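Local coordinates for protein benzoylformate Decarboxylase (Polynucleobacter necessarius, PDB 4K9Q) that binds thiamine diphosphate with a magnesium ion and probably decarboxylates benzoylformate to benzaldehyde and carbon dioxide, at residues Pro349-Val355 against Val522-Lys526; Thr237-Asp242 against Phe384-Gln388; Ala407-Leu412 against Gln445-Tyr451. One frame throughout, in Å; residues are numbered along the deposited sequence.

Contact 1 (Pro349-Val355 against Val522-Lys526); sequences PLRPHAV and VPITK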
ATOM      1  N   PRO A 349     -41.532 -21.862 -23.102  1.00 16.20           N
ATOM      2  CA  PRO A 349     -40.150 -22.348 -23.008  1.00 17.33           C
ATOM      3  C   PRO A 349     -39.879 -23.103 -21.705  1.00 14.76           C
ATOM      4  O   PRO A 349     -40.601 -22.934 -20.721  1.00 16.71           O
ATOM      5  CB  PRO A 349     -39.320 -21.057 -23.029  1.00 19.99           C
ATOM      6  CG  PRO A 349     -40.223 -20.006 -23.581  1.00 24.96           C
ATOM      7  CD  PRO A 349     -41.598 -20.392 -23.134  1.00 23.32           C
ATOM      8  N   LEU A 350     -38.833 -23.922 -21.715  1.00 14.24           N
ATOM      9  CA  LEU A 350     -38.495 -24.780 -20.587  1.00 14.42           C
ATOM     10  C   LEU A 350     -38.257 -23.983 -19.306  1.00 16.78           C
ATOM     11  O   LEU A 350     -37.623 -22.934 -19.324  1.00 16.66           O
ATOM     12  CB  LEU A 350     -37.249 -25.603 -20.914  1.00 15.69           C
ATOM     13  CG  LEU A 350     -37.387 -26.608 -22.060  1.00 15.04           C
ATOM     14  CD1 LEU A 350     -36.055 -27.279 -22.333  1.00 17.90           C
ATOM     15  CD2 LEU A 350     -38.448 -27.628 -21.703  1.00 19.87           C
ATOM     16  N   ARG A 351     -38.781 -24.495 -18.198  1.00 15.38           N
ATOM     17  CA  ARG A 351     -38.600 -23.864 -16.899  1.00 16.23           C
ATOM     18  C   ARG A 351     -37.416 -24.480 -16.169  1.00 15.67           C
ATOM     19  O   ARG A 351     -37.267 -25.700 -16.127  1.00 12.85           O
ATOM     20  CB  ARG A 351     -39.873 -24.008 -16.074  1.00 18.31           C
ATOM     21  CG  ARG A 351     -41.055 -23.292 -16.712  1.00 22.35           C
ATOM     22  CD  ARG A 351     -42.298 -23.472 -15.894  1.00 22.32           C
ATOM     23  NE  ARG A 351     -43.450 -22.843 -16.529  1.00 19.56           N
ATOM     24  CZ  ARG A 351     -44.677 -22.876 -16.019  1.00 27.59           C
ATOM     25  NH1 ARG A 351     -44.897 -23.513 -14.878  1.00 23.78           N
ATOM     26  NH2 ARG A 351     -45.677 -22.277 -16.652  1.00 29.06           N
ATOM     27  N   PRO A 352     -36.559 -23.633 -15.578  1.00 13.44           N
ATOM     28  CA  PRO A 352     -35.331 -24.150 -14.964  1.00 13.11           C
ATOM     29  C   PRO A 352     -35.532 -25.188 -13.844  1.00 11.85           C
ATOM     30  O   PRO A 352     -34.691 -26.083 -13.735  1.00 13.05           O
ATOM     31  CB  PRO A 352     -34.635 -22.882 -14.445  1.00 13.43           C
ATOM     32  CG  PRO A 352     -35.710 -21.849 -14.346  1.00 13.15           C
ATOM     33  CD  PRO A 352     -36.677 -22.171 -15.458  1.00 15.38           C
ATOM     34  N   HIS A 353     -36.593 -25.091 -13.041  1.00 11.38           N
ATOM     35  CA  HIS A 353     -36.813 -26.105 -12.007  1.00 11.00           C
ATOM     36  C   HIS A 353     -37.011 -27.478 -12.673  1.00 13.86           C
ATOM     37  O   HIS A 353     -36.531 -28.491 -12.173  1.00 14.21           O
ATOM     38  CB  HIS A 353     -38.010 -25.752 -11.117  1.00 13.70           C
ATOM     39  CG  HIS A 353     -38.064 -26.513  -9.824  1.00 14.50           C
ATOM     40  ND1 HIS A 353     -38.378 -27.854  -9.756  1.00 14.85           N
ATOM     41  CD2 HIS A 353     -37.873 -26.108  -8.545  1.00 17.14           C
ATOM     42  CE1 HIS A 353     -38.371 -28.244  -8.493  1.00 13.91           C
ATOM     43  NE2 HIS A 353     -38.069 -27.202  -7.738  1.00 16.73           N
ATOM     44  N   ALA A 354     -37.700 -27.513 -13.811  1.00 12.39           N
ATOM     45  CA  ALA A 354     -37.909 -28.794 -14.483  1.00 12.60           C
ATOM     46  C   ALA A 354     -36.604 -29.310 -15.076  1.00 13.39           C
ATOM     47  O   ALA A 354     -36.317 -30.502 -15.018  1.00 12.58           O
ATOM     48  CB  ALA A 354     -38.979 -28.673 -15.554  1.00 14.29           C
ATOM     49  N   VAL A 355     -35.812 -28.406 -15.650  1.00 13.24           N
ATOM     50  CA  VAL A 355     -34.491 -28.765 -16.159  1.00 12.00           C
ATOM     51  C   VAL A 355     -33.663 -29.397 -15.035  1.00 10.76           C
ATOM     52  O   VAL A 355     -33.058 -30.459 -15.212  1.00 12.06           O
ATOM     53  CB  VAL A 355     -33.753 -27.542 -16.754  1.00 11.13           C
ATOM     54  CG1 VAL A 355     -32.303 -27.896 -17.104  1.00  8.96           C
ATOM     55  CG2 VAL A 355     -34.491 -27.036 -17.988  1.00 13.54           C
ATOM     56  N   VAL A 522     -29.163 -25.392 -22.788  1.00 11.72           N
ATOM     57  CA  VAL A 522     -30.590 -25.538 -22.563  1.00 12.25           C
ATOM     58  C   VAL A 522     -31.265 -24.165 -22.609  1.00 12.45           C
ATOM     59  O   VAL A 522     -31.086 -23.349 -21.704  1.00 12.59           O
ATOM     60  CB  VAL A 522     -30.870 -26.181 -21.191  1.00 13.41           C
ATOM     61  CG1 VAL A 522     -32.361 -26.533 -21.068  1.00 15.01           C
ATOM     62  CG2 VAL A 522     -29.991 -27.411 -20.989  1.00 15.21           C
ATOM     63  N   PRO A 523     -32.022 -23.886 -23.680  1.00 13.92           N
ATOM     64  CA  PRO A 523     -32.787 -22.635 -23.698  1.00 13.30           C
ATOM     65  C   PRO A 523     -33.892 -22.692 -22.648  1.00 13.16           C
ATOM     66  O   PRO A 523     -34.623 -23.687 -22.578  1.00 15.57           O
ATOM     67  CB  PRO A 523     -33.404 -22.607 -25.101  1.00 16.48           C
ATOM     68  CG  PRO A 523     -32.720 -23.676 -25.874  1.00 22.22           C
ATOM     69  CD  PRO A 523     -32.230 -24.691 -24.893  1.00 18.00           C
ATOM     70  N   ILE A 524     -34.007 -21.653 -21.826  1.00 10.55           N
ATOM     71  CA  ILE A 524     -35.051 -21.612 -20.818  1.00 11.71           C
ATOM     72  C   ILE A 524     -35.853 -20.330 -20.946  1.00 12.88           C
ATOM     73  O   ILE A 524     -35.455 -19.397 -21.653  1.00 14.38           O
ATOM     74  CB  ILE A 524     -34.485 -21.737 -19.382  1.00 11.61           C
ATOM     75  CG1 ILE A 524     -33.463 -20.626 -19.104  1.00 14.05           C
ATOM     76  CG2 ILE A 524     -33.865 -23.128 -19.184  1.00 14.08           C
ATOM     77  CD1 ILE A 524     -33.113 -20.463 -17.626  1.00 12.54           C
ATOM     78  N   THR A 525     -36.988 -20.294 -20.262  1.00 12.66           N
ATOM     79  CA  THR A 525     -37.799 -19.098 -20.191  1.00 13.84           C
ATOM     80  C   THR A 525     -36.960 -17.918 -19.710  1.00 17.91           C
ATOM     81  O   THR A 525     -36.019 -18.090 -18.915  1.00 15.94           O
ATOM     82  CB  THR A 525     -38.995 -19.312 -19.255  1.00 19.09           C
ATOM     83  OG1 THR A 525     -39.772 -18.112 -19.180  1.00 17.02           O
ATOM     84  CG2 THR A 525     -38.515 -19.720 -17.864  1.00 14.57           C
ATOM     85  N   LYS A 526     -37.297 -16.735 -20.221  1.00 17.17           N
ATOM     86  CA  LYS A 526     -36.660 -15.490 -19.817  1.00 21.91           C
ATOM     87  C   LYS A 526     -37.367 -14.908 -18.604  1.00 24.27           C
ATOM     88  O   LYS A 526     -36.872 -13.963 -17.984  1.00 26.55           O
ATOM     89  CB  LYS A 526     -36.654 -14.476 -20.968  1.00 19.34           C
ATOM     90  CG  LYS A 526     -35.931 -14.959 -22.222  1.00 28.44           C
ATOM     91  CD  LYS A 526     -36.030 -13.947 -23.360  1.00 30.01           C
ATOM     92  CE  LYS A 526     -34.796 -13.051 -23.460  1.00 36.61           C
ATOM     93  NZ  LYS A 526     -34.624 -12.109 -22.316  1.00 34.58           N
TER
HETATM   94  O   HOH W   1     -37.024 -23.759 -24.031  1.00 15.68           O
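The backbone N of T525 donates to L350 O over 2.9 Å in a nearly straight bond (163° at the hydrogen), which ties the chain entering helix 352-361 to the chain leaving strand 517-523. The same carbonyl oxygen also meets the CA of I524 at 3.3 Å in a C-H...O contact. A water joins the backbones a second time, accepting from L350 N and donating to P523 O. L350 puts its CG anti to the carbonyl carbon (chi1 -65°), which carries CD1 across V522, 4.0 Å from V522 CG1; a branched aliphatic chain suits this buried place. From the first helical turn V355 meets V522 tip to tip, V355 CG2 to V522 CG1 3.8 Å, and crosses I524 at about a right angle. T525 sets its CG2 3.9 Å from P352 CD, while its hydroxyl is hydrogen-bonded to E527 N. Proline fits the first turn at 352, just after the N-cap R351, where a helix needs no backbone N-H; the R351 guanidinium pairs with E343. Thus backbone and water supply the polar grip and aliphatic branches the fit: a hydrophobic layer whose I524 side chain lies about 4 Å from that of N456, a magnesium ligand.

Contact 2 (Thr237-Asp242 against Phe384-Gln388); sequences TPFPED and FRINQ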
ATOM      1  N   THR A 237     -21.446 -27.037   1.002  1.00 11.73           N
ATOM      2  CA  THR A 237     -22.488 -27.590   1.855  1.00 11.42           C
ATOM      3  C   THR A 237     -21.967 -27.895   3.263  1.00 11.92           C
ATOM      4  O   THR A 237     -21.009 -28.645   3.420  1.00 11.63           O
ATOM      5  CB  THR A 237     -23.034 -28.890   1.232  1.00 11.53           C
ATOM      6  OG1 THR A 237     -23.386 -28.647  -0.139  1.00 14.04           O
ATOM      7  CG2 THR A 237     -24.250 -29.377   1.999  1.00 10.97           C
ATOM      8  N   PRO A 238     -22.592 -27.306   4.298  1.00  9.82           N
ATOM      9  CA  PRO A 238     -22.090 -27.594   5.643  1.00 13.57           C
ATOM     10  C   PRO A 238     -22.881 -28.657   6.422  1.00 14.81           C
ATOM     11  O   PRO A 238     -22.440 -29.047   7.501  1.00 16.30           O
ATOM     12  CB  PRO A 238     -22.222 -26.240   6.348  1.00 15.47           C
ATOM     13  CG  PRO A 238     -23.407 -25.618   5.706  1.00 17.97           C
ATOM     14  CD  PRO A 238     -23.421 -26.090   4.264  1.00 11.50           C
ATOM     15  N   PHE A 239     -24.017 -29.104   5.904  1.00 11.82           N
ATOM     16  CA  PHE A 239     -24.881 -30.021   6.647  1.00 14.25           C
ATOM     17  C   PHE A 239     -25.736 -30.831   5.654  1.00 13.09           C
ATOM     18  O   PHE A 239     -26.163 -30.304   4.620  1.00 14.50           O
ATOM     19  CB  PHE A 239     -25.765 -29.199   7.596  1.00 13.76           C
ATOM     20  CG  PHE A 239     -26.506 -30.015   8.632  1.00 14.79           C
ATOM     21  CD1 PHE A 239     -27.836 -30.358   8.444  1.00 13.89           C
ATOM     22  CD2 PHE A 239     -25.882 -30.394   9.810  1.00 16.23           C
ATOM     23  CE1 PHE A 239     -28.532 -31.092   9.402  1.00 14.05           C
ATOM     24  CE2 PHE A 239     -26.571 -31.124  10.776  1.00 18.42           C
ATOM     25  CZ  PHE A 239     -27.898 -31.474  10.570  1.00 14.70           C
ATOM     26  N   PRO A 240     -25.977 -32.122   5.945  1.00 13.13           N
ATOM     27  CA  PRO A 240     -26.773 -32.908   4.990  1.00 14.24           C
ATOM     28  C   PRO A 240     -28.157 -32.295   4.793  1.00 14.64           C
ATOM     29  O   PRO A 240     -28.900 -32.083   5.755  1.00 13.23           O
ATOM     30  CB  PRO A 240     -26.881 -34.284   5.660  1.00 16.52           C
ATOM     31  CG  PRO A 240     -26.534 -34.056   7.108  1.00 14.52           C
ATOM     32  CD  PRO A 240     -25.537 -32.928   7.097  1.00 15.46           C
ATOM     33  N   GLU A 241     -28.504 -32.004   3.546  1.00 11.55           N
ATOM     34  CA  GLU A 241     -29.677 -31.173   3.289  1.00 13.56           C
ATOM     35  C   GLU A 241     -30.994 -31.950   3.287  1.00 13.23           C
ATOM     36  O   GLU A 241     -32.077 -31.361   3.166  1.00 15.23           O
ATOM     37  CB  GLU A 241     -29.473 -30.354   2.010  1.00 13.64           C
ATOM     38  CG  GLU A 241     -28.252 -29.440   2.169  1.00 12.97           C
ATOM     39  CD  GLU A 241     -27.980 -28.547   0.979  1.00 16.80           C
ATOM     40  OE1 GLU A 241     -28.413 -28.878  -0.148  1.00 15.69           O
ATOM     41  OE2 GLU A 241     -27.315 -27.505   1.183  1.00 16.59           O
ATOM     42  N   ASP A 242     -30.901 -33.269   3.427  1.00 16.18           N
ATOM     43  CA  ASP A 242     -32.103 -34.077   3.624  1.00 18.35           C
ATOM     44  C   ASP A 242     -32.255 -34.547   5.085  1.00 20.03           C
ATOM     45  O   ASP A 242     -33.169 -35.307   5.408  1.00 21.15           O
ATOM     46  CB  ASP A 242     -32.141 -35.258   2.647  1.00 22.45           C
ATOM     47  CG  ASP A 242     -30.912 -36.137   2.742  1.00 24.05           C
ATOM     48  OD1 ASP A 242     -29.966 -35.775   3.482  0.80 27.21           O
ATOM     49  OD2 ASP A 242     -30.883 -37.190   2.071  0.61 27.11           O
ATOM     50  N   PHE A 384     -31.490 -30.219  -5.782  1.00 14.15           N
ATOM     51  CA  PHE A 384     -30.260 -30.917  -5.436  1.00 16.33           C
ATOM     52  C   PHE A 384     -29.988 -30.768  -3.947  1.00 19.45           C
ATOM     53  O   PHE A 384     -29.287 -29.854  -3.517  1.00 21.46           O
ATOM     54  CB  PHE A 384     -29.072 -30.390  -6.260  1.00 15.27           C
ATOM     55  CG  PHE A 384     -29.012 -30.929  -7.667  1.00 12.86           C
ATOM     56  CD1 PHE A 384     -28.352 -32.125  -7.941  1.00 14.63           C
ATOM     57  CD2 PHE A 384     -29.623 -30.251  -8.720  1.00 15.02           C
ATOM     58  CE1 PHE A 384     -28.291 -32.631  -9.236  1.00 15.29           C
ATOM     59  CE2 PHE A 384     -29.561 -30.749 -10.014  1.00 17.02           C
ATOM     60  CZ  PHE A 384     -28.902 -31.943 -10.275  1.00 16.77           C
ATOM     61  N   ARG A 385     -30.555 -31.663  -3.150  1.00 16.39           N
ATOM     62  CA  ARG A 385     -30.333 -31.615  -1.711  1.00 17.79           C
ATOM     63  C   ARG A 385     -29.089 -32.430  -1.375  1.00 18.02           C
ATOM     64  O   ARG A 385     -29.131 -33.655  -1.319  1.00 22.34           O
ATOM     65  CB  ARG A 385     -31.581 -32.108  -0.974  1.00 16.97           C
ATOM     66  CG  ARG A 385     -32.802 -31.311  -1.402  1.00 17.01           C
ATOM     67  CD  ARG A 385     -34.080 -31.679  -0.674  1.00 16.80           C
ATOM     68  NE  ARG A 385     -35.150 -30.768  -1.073  1.00 13.81           N
ATOM     69  CZ  ARG A 385     -36.285 -30.595  -0.401  1.00 18.55           C
ATOM     70  NH1 ARG A 385     -36.506 -31.283   0.713  1.00 17.74           N
ATOM     71  NH2 ARG A 385     -37.196 -29.725  -0.835  1.00 13.88           N
ATOM     72  N   ILE A 386     -27.981 -31.726  -1.179  1.00 11.95           N
ATOM     73  CA  ILE A 386     -26.661 -32.330  -1.023  1.00 10.35           C
ATOM     74  C   ILE A 386     -26.554 -33.030   0.323  1.00 14.12           C
ATOM     75  O   ILE A 386     -26.739 -32.397   1.364  1.00 13.11           O
ATOM     76  CB  ILE A 386     -25.574 -31.233  -1.105  1.00 10.25           C
ATOM     77  CG1 ILE A 386     -25.753 -30.414  -2.395  1.00 14.87           C
ATOM     78  CG2 ILE A 386     -24.170 -31.833  -0.993  1.00 12.51           C
ATOM     79  CD1 ILE A 386     -25.612 -31.221  -3.668  1.00 13.07           C
ATOM     80  N   ASN A 387     -26.244 -34.325   0.310  1.00 14.46           N
ATOM     81  CA  ASN A 387     -26.213 -35.093   1.557  1.00 17.54           C
ATOM     82  C   ASN A 387     -24.898 -35.820   1.827  1.00 19.17           C
ATOM     83  O   ASN A 387     -24.836 -36.727   2.661  1.00 15.68           O
ATOM     84  CB  ASN A 387     -27.407 -36.054   1.645  1.00 16.20           C
ATOM     85  CG  ASN A 387     -27.405 -37.107   0.556  0.83 22.65           C
ATOM     86  OD1 ASN A 387     -26.421 -37.288  -0.165  0.75 20.73           O
ATOM     87  ND2 ASN A 387     -28.517 -37.823   0.440  0.75 28.75           N
ATOM     88  N   GLN A 388     -23.843 -35.397   1.136  1.00 15.02           N
ATOM     89  CA  GLN A 388     -22.506 -35.934   1.356  1.00 15.46           C
ATOM     90  C   GLN A 388     -21.520 -34.775   1.350  1.00 15.56           C
ATOM     91  O   GLN A 388     -21.750 -33.774   0.666  1.00 14.24           O
ATOM     92  CB  GLN A 388     -22.125 -36.950   0.270  1.00 20.09           C
ATOM     93  CG  GLN A 388     -22.963 -38.227   0.248  1.00 20.42           C
ATOM     94  CD  GLN A 388     -22.878 -39.025   1.549  1.00 30.68           C
ATOM     95  OE1 GLN A 388     -21.886 -38.955   2.283  0.80 33.14           O
ATOM     96  NE2 GLN A 388     -23.934 -39.782   1.844  0.50 33.48           N
TER
HETATM   97  O   HOH W   2     -28.495 -27.410  -2.616  1.00 17.17           O
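E241 grips I386 at both of its backbone polar atoms: E241 N donates to I386 O at 2.8 Å, and I386 N donates to E241 OE1 at 3.1 Å, arriving 40° above the carboxylate plane. A glutamate suits the place because its chain, extended beyond CG, is long enough to reach along the neighbouring loop to the I386 N-H. Further out, N387 ND2 reaches D242 OD2 at 2.9 Å in an almost straight bond (174°). The oxygen lies in the amide plane of N387; the amide and carboxylate planes are 47° apart, and the donor meets OD2 from above the carboxylate plane. Were E241 an alanine, I386 N would probably lose its carboxylate acceptor and a gap would open beside I386. Packing surrounds these bonds. T237 OG1 lies 3.4 Å from I386 CG2, and R385 CB rests 4.1 Å from E241 CB, while the R385 guanidinium turns to a salt bridge with D382. P240 and N387 press their backbones together, CA to CA 4.1 Å. The contact joins two loops, one from the central domain and one from the C-terminal cofactor-binding domain. P240 packs on W214 and I218 of helix 214-224, E241 on F246 of strand 246-249, I386 on F392 of strand 392-393, and F384 on helix 352-361.

Contact 3 (Ala407-Leu412 against Gln445-Tyr451); sequences AVGLAL and QKTHVIY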
ATOM      1  N   ALA A 407     -14.302 -25.968 -11.871  1.00  9.71           N
ATOM      2  CA  ALA A 407     -14.820 -27.301 -12.165  1.00  9.51           C
ATOM      3  C   ALA A 407     -13.739 -28.193 -12.758  1.00 10.71           C
ATOM      4  O   ALA A 407     -13.643 -29.374 -12.411  1.00 11.13           O
ATOM      5  CB  ALA A 407     -16.007 -27.218 -13.115  1.00  8.53           C
ATOM      6  N   VAL A 408     -12.938 -27.632 -13.660  1.00  8.09           N
ATOM      7  CA  VAL A 408     -11.827 -28.379 -14.246  1.00 10.72           C
ATOM      8  C   VAL A 408     -10.837 -28.777 -13.158  1.00 10.73           C
ATOM      9  O   VAL A 408     -10.323 -29.891 -13.155  1.00 11.13           O
ATOM     10  CB  VAL A 408     -11.110 -27.589 -15.369  1.00 10.47           C
ATOM     11  CG1 VAL A 408      -9.851 -28.320 -15.817  1.00  9.78           C
ATOM     12  CG2 VAL A 408     -12.050 -27.360 -16.557  1.00 11.30           C
ATOM     13  N   GLY A 409     -10.562 -27.862 -12.234  1.00  9.57           N
ATOM     14  CA  GLY A 409      -9.641 -28.162 -11.152  1.00 10.83           C
ATOM     15  C   GLY A 409     -10.180 -29.250 -10.233  1.00 10.48           C
ATOM     16  O   GLY A 409      -9.433 -30.128  -9.790  1.00  9.52           O
ATOM     17  N   LEU A 410     -11.478 -29.189  -9.934  1.00  8.91           N
ATOM     18  CA  LEU A 410     -12.131 -30.206  -9.110  1.00  9.98           C
ATOM     19  C   LEU A 410     -12.052 -31.564  -9.811  1.00 11.25           C
ATOM     20  O   LEU A 410     -11.777 -32.585  -9.176  1.00 12.63           O
ATOM     21  CB  LEU A 410     -13.596 -29.824  -8.810  1.00  8.67           C
ATOM     22  CG  LEU A 410     -13.739 -28.654  -7.815  1.00 10.29           C
ATOM     23  CD1 LEU A 410     -15.127 -28.006  -7.872  1.00 11.46           C
ATOM     24  CD2 LEU A 410     -13.390 -29.111  -6.392  1.00 12.57           C
ATOM     25  N   ALA A 411     -12.247 -31.562 -11.123  1.00  8.84           N
ATOM     26  CA  ALA A 411     -12.115 -32.776 -11.927  1.00 10.75           C
ATOM     27  C   ALA A 411     -10.699 -33.358 -11.897  1.00 12.65           C
ATOM     28  O   ALA A 411     -10.526 -34.578 -11.787  1.00 11.81           O
ATOM     29  CB  ALA A 411     -12.568 -32.519 -13.372  1.00 11.41           C
ATOM     30  N   LEU A 412      -9.689 -32.503 -12.008  1.00 10.27           N
ATOM     31  CA  LEU A 412      -8.304 -32.946 -11.875  1.00 12.82           C
ATOM     32  C   LEU A 412      -8.100 -33.602 -10.508  1.00 12.40           C
ATOM     33  O   LEU A 412      -7.396 -34.604 -10.390  1.00 13.78           O
ATOM     34  CB  LEU A 412      -7.331 -31.771 -12.059  1.00 11.12           C
ATOM     35  CG  LEU A 412      -7.204 -31.208 -13.484  1.00 13.92           C
ATOM     36  CD1 LEU A 412      -6.312 -29.980 -13.476  1.00 12.64           C
ATOM     37  CD2 LEU A 412      -6.655 -32.260 -14.463  1.00 13.04           C
ATOM     38  N   GLN A 445      -6.931 -31.835 -20.904  1.00 12.59           N
ATOM     39  CA  GLN A 445      -6.612 -32.723 -19.788  1.00 10.64           C
ATOM     40  C   GLN A 445      -7.547 -33.934 -19.728  1.00 13.26           C
ATOM     41  O   GLN A 445      -7.353 -34.833 -18.911  1.00 15.10           O
ATOM     42  CB  GLN A 445      -6.655 -31.965 -18.453  1.00 12.22           C
ATOM     43  CG  GLN A 445      -5.666 -30.812 -18.349  1.00 10.55           C
ATOM     44  CD  GLN A 445      -4.209 -31.271 -18.358  1.00 15.11           C
ATOM     45  OE1 GLN A 445      -3.855 -32.275 -17.740  1.00 20.28           O
ATOM     46  NE2 GLN A 445      -3.365 -30.533 -19.066  1.00 17.08           N
ATOM     47  N   LYS A 446      -8.552 -33.943 -20.599  1.00 11.91           N
ATOM     48  CA  LYS A 446      -9.572 -34.997 -20.634  1.00 12.55           C
ATOM     49  C   LYS A 446     -10.300 -35.161 -19.298  1.00 15.44           C
ATOM     50  O   LYS A 446     -10.629 -36.275 -18.890  1.00 17.42           O
ATOM     51  CB  LYS A 446      -8.959 -36.325 -21.105  1.00 16.01           C
ATOM     52  CG  LYS A 446      -8.334 -36.228 -22.487  1.00 21.25           C
ATOM     53  CD  LYS A 446      -7.733 -37.550 -22.935  1.00 27.56           C
ATOM     54  CE  LYS A 446      -7.218 -37.441 -24.358  1.00 32.98           C
ATOM     55  NZ  LYS A 446      -6.224 -36.335 -24.501  0.80 35.54           N
ATOM     56  N   THR A 447     -10.575 -34.046 -18.631  1.00 11.94           N
ATOM     57  CA  THR A 447     -11.360 -34.081 -17.396  1.00 11.79           C
ATOM     58  C   THR A 447     -12.824 -34.394 -17.685  1.00 13.15           C
ATOM     59  O   THR A 447     -13.384 -33.965 -18.710  1.00 12.34           O
ATOM     60  CB  THR A 447     -11.289 -32.740 -16.608  1.00 12.06           C
ATOM     61  OG1 THR A 447     -11.691 -31.660 -17.461  1.00 14.28           O
ATOM     62  CG2 THR A 447      -9.870 -32.482 -16.112  1.00 13.40           C
ATOM     63  N   HIS A 448     -13.448 -35.146 -16.784  1.00 11.25           N
ATOM     64  CA  HIS A 448     -14.858 -35.470 -16.943  1.00 11.42           C
ATOM     65  C   HIS A 448     -15.685 -34.361 -16.303  1.00 11.45           C
ATOM     66  O   HIS A 448     -15.934 -34.365 -15.094  1.00 10.42           O
ATOM     67  CB  HIS A 448     -15.180 -36.823 -16.317  1.00 12.37           C
ATOM     68  CG  HIS A 448     -16.497 -37.385 -16.756  1.00 13.88           C
ATOM     69  ND1 HIS A 448     -16.959 -38.613 -16.336  1.00 16.15           N
ATOM     70  CD2 HIS A 448     -17.450 -36.883 -17.578  1.00 13.68           C
ATOM     71  CE1 HIS A 448     -18.141 -38.843 -16.878  1.00 13.41           C
ATOM     72  NE2 HIS A 448     -18.460 -37.811 -17.641  1.00 13.87           N
ATOM     73  N   VAL A 449     -16.079 -33.399 -17.133  1.00  9.00           N
ATOM     74  CA  VAL A 449     -16.791 -32.214 -16.680  1.00  9.36           C
ATOM     75  C   VAL A 449     -17.942 -31.980 -17.629  1.00 11.48           C
ATOM     76  O   VAL A 449     -17.762 -31.991 -18.845  1.00 11.41           O
ATOM     77  CB  VAL A 449     -15.872 -30.961 -16.686  1.00 10.41           C
ATOM     78  CG1 VAL A 449     -16.666 -29.708 -16.285  1.00 10.01           C
ATOM     79  CG2 VAL A 449     -14.669 -31.157 -15.763  1.00 10.15           C
ATOM     80  N   ILE A 450     -19.122 -31.757 -17.071  1.00  9.69           N
ATOM     81  CA  ILE A 450     -20.324 -31.589 -17.868  1.00  9.79           C
ATOM     82  C   ILE A 450     -20.914 -30.227 -17.567  1.00 10.84           C
ATOM     83  O   ILE A 450     -21.425 -29.987 -16.460  1.00 12.47           O
ATOM     84  CB  ILE A 450     -21.364 -32.675 -17.529  1.00 11.50           C
ATOM     85  CG1 ILE A 450     -20.771 -34.067 -17.765  1.00 11.04           C
ATOM     86  CG2 ILE A 450     -22.637 -32.487 -18.361  1.00 10.95           C
ATOM     87  CD1 ILE A 450     -21.634 -35.183 -17.236  1.00 13.30           C
ATOM     88  N   TYR A 451     -20.821 -29.320 -18.535  1.00  9.76           N
ATOM     89  CA  TYR A 451     -21.374 -27.988 -18.365  1.00 11.42           C
ATOM     90  C   TYR A 451     -22.793 -27.965 -18.881  1.00 14.15           C
ATOM     91  O   TYR A 451     -23.029 -28.226 -20.057  1.00 13.96           O
ATOM     92  CB  TYR A 451     -20.550 -26.959 -19.136  1.00 10.40           C
ATOM     93  CG  TYR A 451     -19.151 -26.794 -18.615  1.00 11.57           C
ATOM     94  CD1 TYR A 451     -18.056 -27.256 -19.338  1.00 11.82           C
ATOM     95  CD2 TYR A 451     -18.924 -26.164 -17.395  1.00 10.58           C
ATOM     96  CE1 TYR A 451     -16.765 -27.094 -18.864  1.00 10.83           C
ATOM     97  CE2 TYR A 451     -17.634 -26.005 -16.904  1.00  9.87           C
ATOM     98  CZ  TYR A 451     -16.562 -26.470 -17.645  1.00 11.61           C
ATOM     99  OH  TYR A 451     -15.282 -26.304 -17.169  1.00 12.34           O
TER
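A411 presses its methyl group into the chain entering strand 449-455, at a helix-on-sheet layer of the alpha/beta fold in the C-terminal cofactor-binding domain. Helix 403-417 leads into strand 423-428, the neighbour of 449-455 in a parallel sheet, and its 407-412 portion runs nearly antiparallel to strand 449-451 (157°), with the axes 9.3 Å apart at their closest. Small residues make this approach possible. A411 CB lies only 3.5 Å from T447 CB and equally 3.5 Å from V449 CG2, both tighter than ordinary carbon contacts, so the alanine methyl is already closely packed. One turn earlier A407 offers its CB to V449 CG1 at 4.1 Å, and it packs also on V423 and T425 of the adjacent strand. On the flank L412 crosses T447 obliquely, L412 CD2 to T447 CG2 3.6 Å, and the same CD2 touches Q445 CB at 4.0 Å.

What sets these groups in place lies one shell out. K446, with positive phi (57°), closes helix 438-445 in a Schellman motif and sends the chain toward the strand. T447 then holds its OG1 between the backbone N and the carbonyl carbon (chi1 55°), where G442 O is its hydrogen-bond partner, and this turns the CG2 methyl to the helix. Threonine suits a place with a carbonyl on one side and aliphatic carbons of the helix on the other. H448 is secured by NE2 to A511 O, and V449 by backbone bonds to G516 and S518. V449 CG1 sits 3.5 Å above the Y451 ring, offset toward its rim. The tyrosine hydroxyl reaches helix 403-417, where OH is hydrogen-bonded to L404 O and lies 3.5 Å from V408 CG2.

How the contacts relate
Contacts 1 and 3 reach neighbouring strands of one parallel sheet, 517-523 and 449-455, with centres about 25 Å apart; contact 3 is nested within the loop that contact 1 closes. Contact 2 stands about 24 Å from contact 1 and 22 Å from contact 3, centre to centre, and joins the domain of that sheet to the central domain. D382 bridges segments 349-355 and 384-388, its carboxylate meeting both H353 and R385. Contact 1 lies close to the cofactor: the I524 side chain is about 6 Å from thiamine diphosphate and 7 Å from magnesium, whereas the Y451 side chain of contact 3 is about 12 Å from thiamine diphosphate.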